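Local coordinates for protein erythrocyte binding antigen 140 (Plasmodium falciparum, PDB 4GF2) that probably binds a receptor on the host red-cell surface during invasion, through the tandem Duffy-binding-like domains that make up most of this chain, at residues G330-T333 / G338-E341; P343-L348 / G408-K413. The protein carries 3 engineered substitutions. All coordinates share one frame; numbering follows the deposited sequence.

Interaction 1: residues G330-T333 / G338-E341; sequences GTFT and GTCE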
# COMPACT_ATOMS: atom_id res chain seq x y z
N GLY A 330 10.79 -20.75 27.72
CA GLY A 330 10.90 -20.82 26.27
C GLY A 330 12.36 -20.81 25.83
O GLY A 330 13.26 -20.74 26.66
N THR A 331 12.58 -20.88 24.52
CA THR A 331 13.94 -20.84 23.98
C THR A 331 14.58 -19.48 24.23
O THR A 331 15.80 -19.35 24.28
CB THR A 331 13.96 -21.12 22.46
OG1 THR A 331 12.96 -20.33 21.82
CG2 THR A 331 13.67 -22.59 22.19
N PHE A 332 13.75 -18.46 24.40
CA PHE A 332 14.21 -17.10 24.68
C PHE A 332 14.93 -17.01 26.02
O PHE A 332 15.65 -16.05 26.27
CB PHE A 332 13.04 -16.13 24.67
CG PHE A 332 12.00 -16.41 25.71
CD1 PHE A 332 12.14 -15.91 27.00
CD2 PHE A 332 10.89 -17.18 25.42
CE1 PHE A 332 11.19 -16.17 27.96
CE2 PHE A 332 9.93 -17.45 26.38
CZ PHE A 332 10.09 -16.94 27.65
N THR A 333 14.75 -18.01 26.88
CA THR A 333 15.44 -18.03 28.16
C THR A 333 16.92 -18.38 28.00
O THR A 333 17.70 -18.27 28.94
CB THR A 333 14.79 -19.03 29.15
OG1 THR A 333 14.99 -20.37 28.70
CG2 THR A 333 13.30 -18.74 29.31
N GLY A 338 15.55 -15.59 33.04
CA GLY A 338 14.84 -14.84 34.06
C GLY A 338 13.58 -14.16 33.54
O GLY A 338 12.78 -13.63 34.31
N THR A 339 13.40 -14.18 32.22
CA THR A 339 12.25 -13.55 31.59
C THR A 339 11.00 -14.42 31.69
O THR A 339 11.07 -15.64 31.53
CB THR A 339 12.54 -13.26 30.10
OG1 THR A 339 13.61 -12.32 29.98
CG2 THR A 339 11.30 -12.70 29.40
N CYS A 340 9.86 -13.79 31.94
CA CYS A 340 8.58 -14.50 31.96
C CYS A 340 7.62 -13.86 30.97
O CYS A 340 7.23 -12.70 31.11
CB CYS A 340 7.99 -14.50 33.37
SG CYS A 340 8.87 -15.58 34.53
N GLU A 341 7.25 -14.62 29.95
CA GLU A 341 6.36 -14.13 28.91
C GLU A 341 4.94 -13.99 29.46
O GLU A 341 4.42 -14.91 30.07
CB GLU A 341 6.37 -15.10 27.72
CG GLU A 341 5.62 -14.62 26.50
CD GLU A 341 5.68 -15.62 25.36
OE1 GLU A 341 6.17 -16.75 25.58
OE2 GLU A 341 5.22 -15.29 24.24
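The backbones of Gly330-Thr333 and Gly338-Glu341 come nearest at Thr333 and Thr339, whose CA atoms are 6.5 Å apart, and no hydrogen bond crosses between them, so side-chain packing joins the two. The first of these segments folds as a type I turn: its two central residues, Thr331 and Phe332, have helical backbone angles, and Thr333 N donates to Gly330 O at 3.1 Å. Thr333 OG1 donates to the same Gly330 O at 2.7 Å and lies almost on the C=O axis, at 172°. Two donors on one carbonyl hold the turn shut behind Phe332.

Phe332 is the residue that reaches across. Its CG sits between the backbone N and the carbonyl carbon (chi1 62°), which carries the ring off the turn and into the opposing segment. Thr339 O lies at the ring edge, in its plane, 3.6 Å from Phe332 CE1, where the slightly positive C-H rim meets a carbonyl oxygen. Phe332 CE1 also rests against the methyl CG2 of Thr339 at 3.8 Å, while the Thr339 hydroxyl is taken up by Phe336 O. On the side toward Glu341, Phe332 CE2 comes within 3.9 Å of Glu341 OE1 and Phe332 CZ within 4.2 Å of Glu341 CB. The carboxylate stands nearly perpendicular to the ring, with planes 85° apart, and OE1 also receives a weak hydrogen bond from Asn327 ND2.

The contact lies within the one loop between helices 308-314 and 343-346, where that loop doubles back. Cys340 turns away from Phe332 and is tied to Cys328 by a disulfide. Helix 518-548 touches the loop through Gln539 and Lys542, whereas Ile412, from the loop between helices 388-407 and 415-427, packs on both Phe332 and Glu341.

Interaction 2: residues P343-L348 / G408-K413; sequences PRRQTL and GSDIIK
Arg345 and Asp410 send their side chains toward each other from opposite directions, and the guanidinium grips the carboxylate side-on with two nitrogens, one to each oxygen. Arg345 NE donates to Asp410 OD1 at 3.2 Å in a fairly straight bond (166°), and Arg345 NH2 donates to Asp410 OD2 at 2.9 Å, nearly as straight. Both oxygens lie in or close to the guanidinium plane, but the two planes are inclined by 37°, and both nitrogens stand on one side of the carboxylate plane. A bend at chi2 (63°) in the arginine chain presents its NE edge to the aspartate.

Ile412 lies over one face of the guanidinium, offset toward the rim, alongside Arg345 with its side chain running the other way. Its CB is 3.6 Å from Arg345 NH2 and its CG1 is 3.9 Å from Arg345 NE. The charged pair is buried, and this aliphatic cover probably strengthens the attraction within it.

The acceptors are shared. Lys413 N donates to Asp410 OD2 at 3.1 Å, nearly along the C-O axis and from the carboxylate face opposite the one used by Arg345 NH2; the approach from Ile412 N to that oxygen is weak. OD1 also accepts from Gln478 NE2, and Arg345 NH2 has a second salt bridge, to Asp414, so carboxylate and guanidinium are each fixed from more than one direction. Trp482 of helix 478-508 packs on both Arg345 and Ile412.

Asp410 OD2 accepting a hydrogen bond from the backbone N three residues on (Lys413) is an Asx motif, here shaping the turn between helices 388-407 and 415-427. The buried bidentate salt bridge then joins that turn to the short helix 343-346 inside the second Duffy-binding domain.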
# COMPACT_ATOMS: atom_id res chain seq x y z
N PRO A 343 0.92 -14.02 29.45
CA PRO A 343 -0.10 -14.73 28.68
C PRO A 343 -0.62 -13.90 27.51
O PRO A 343 -0.87 -14.43 26.43
CB PRO A 343 -1.21 -14.96 29.71
CG PRO A 343 -0.48 -15.06 31.01
CD PRO A 343 0.70 -14.12 30.90
N ARG A 344 -0.77 -12.60 27.74
CA ARG A 344 -1.21 -11.68 26.71
C ARG A 344 -0.27 -11.71 25.51
O ARG A 344 -0.72 -11.65 24.36
CB ARG A 344 -1.29 -10.26 27.30
CG ARG A 344 -1.72 -9.18 26.32
CD ARG A 344 -1.39 -7.80 26.87
NE ARG A 344 -0.01 -7.73 27.33
CZ ARG A 344 1.06 -7.69 26.54
NH1 ARG A 344 0.91 -7.71 25.21
NH2 ARG A 344 2.27 -7.64 27.07
N ARG A 345 1.03 -11.81 25.76
CA ARG A 345 2.02 -11.86 24.69
C ARG A 345 1.99 -13.20 23.96
O ARG A 345 2.21 -13.27 22.75
CB ARG A 345 3.42 -11.59 25.24
CG ARG A 345 4.55 -11.84 24.25
CD ARG A 345 4.48 -10.91 23.05
NE ARG A 345 5.54 -11.19 22.08
CZ ARG A 345 5.46 -12.09 21.11
NH1 ARG A 345 4.36 -12.82 20.95
NH2 ARG A 345 6.47 -12.26 20.28
N GLN A 346 1.71 -14.26 24.71
CA GLN A 346 1.64 -15.61 24.16
C GLN A 346 0.46 -15.76 23.20
O GLN A 346 0.47 -16.63 22.34
CB GLN A 346 1.49 -16.63 25.29
CG GLN A 346 2.65 -16.66 26.27
CD GLN A 346 2.40 -17.59 27.44
OE1 GLN A 346 1.82 -18.66 27.28
NE2 GLN A 346 2.83 -17.17 28.62
N THR A 347 -0.55 -14.92 23.38
CA THR A 347 -1.78 -15.03 22.59
C THR A 347 -2.01 -13.79 21.72
O THR A 347 -3.11 -13.58 21.22
CB THR A 347 -3.00 -15.23 23.50
OG1 THR A 347 -3.23 -14.05 24.28
CG2 THR A 347 -2.78 -16.42 24.43
N LEU A 348 -0.97 -12.99 21.54
CA LEU A 348 -1.04 -11.78 20.72
C LEU A 348 -1.42 -12.09 19.27
O LEU A 348 -0.87 -13.01 18.65
CB LEU A 348 0.31 -11.06 20.75
CG LEU A 348 0.48 -9.80 19.90
CD1 LEU A 348 -0.36 -8.66 20.45
CD2 LEU A 348 1.94 -9.41 19.84
N GLY A 408 12.37 -5.56 16.20
CA GLY A 408 13.24 -6.71 16.30
C GLY A 408 13.88 -6.84 17.67
O GLY A 408 14.85 -7.57 17.85
N SER A 409 13.34 -6.13 18.65
CA SER A 409 13.88 -6.17 20.01
C SER A 409 13.06 -7.09 20.90
O SER A 409 13.43 -7.35 22.04
CB SER A 409 13.92 -4.76 20.61
OG SER A 409 12.62 -4.21 20.67
N ASP A 410 11.93 -7.58 20.38
CA ASP A 410 11.08 -8.50 21.12
C ASP A 410 11.88 -9.70 21.63
O ASP A 410 12.67 -10.29 20.89
CB ASP A 410 9.93 -8.99 20.24
CG ASP A 410 9.11 -10.08 20.91
OD1 ASP A 410 8.41 -9.78 21.90
OD2 ASP A 410 9.18 -11.25 20.46
N ILE A 411 11.65 -10.05 22.89
CA ILE A 411 12.43 -11.10 23.54
C ILE A 411 12.07 -12.51 23.06
O ILE A 411 12.93 -13.40 23.03
CB ILE A 411 12.23 -11.04 25.07
CG1 ILE A 411 12.90 -9.78 25.63
CG2 ILE A 411 12.82 -12.28 25.74
CD1 ILE A 411 12.65 -9.56 27.11
N ILE A 412 10.81 -12.72 22.68
CA ILE A 412 10.32 -14.07 22.40
C ILE A 412 10.83 -14.63 21.08
O ILE A 412 11.30 -15.77 21.03
CB ILE A 412 8.78 -14.13 22.39
CG1 ILE A 412 8.21 -13.53 23.68
CG2 ILE A 412 8.31 -15.56 22.22
CD1 ILE A 412 8.69 -14.21 24.95
N LYS A 413 10.73 -13.85 20.01
CA LYS A 413 11.16 -14.30 18.69
C LYS A 413 10.45 -15.60 18.33
O LYS A 413 11.09 -16.57 17.92
CB LYS A 413 12.67 -14.51 18.67
CG LYS A 413 13.49 -13.28 19.00
CD LYS A 413 13.24 -12.16 18.01
CE LYS A 413 14.31 -11.08 18.12
NZ LYS A 413 14.07 -9.98 17.16

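In the fold
Both interactions are buried, and their centres lie about 10 Å apart. They differ in reach: interaction 1 closes a short loop on itself around an aromatic ring, with no hydrogen bond between its segments, while interaction 2 links parts of the second Duffy-binding domain some 60 residues apart through paired charges. Ile412 serves both contacts, its CD1 lying 3.7 Å from Phe332 CD2. A probable hydrogen bond from Gln346 NE2 to Glu341 O, 3.1 Å long, ties the end of 338-341 to helix 343-346. The two contacts follow in series along the chain; this bond and the Ile412 packing make them touch in space as well.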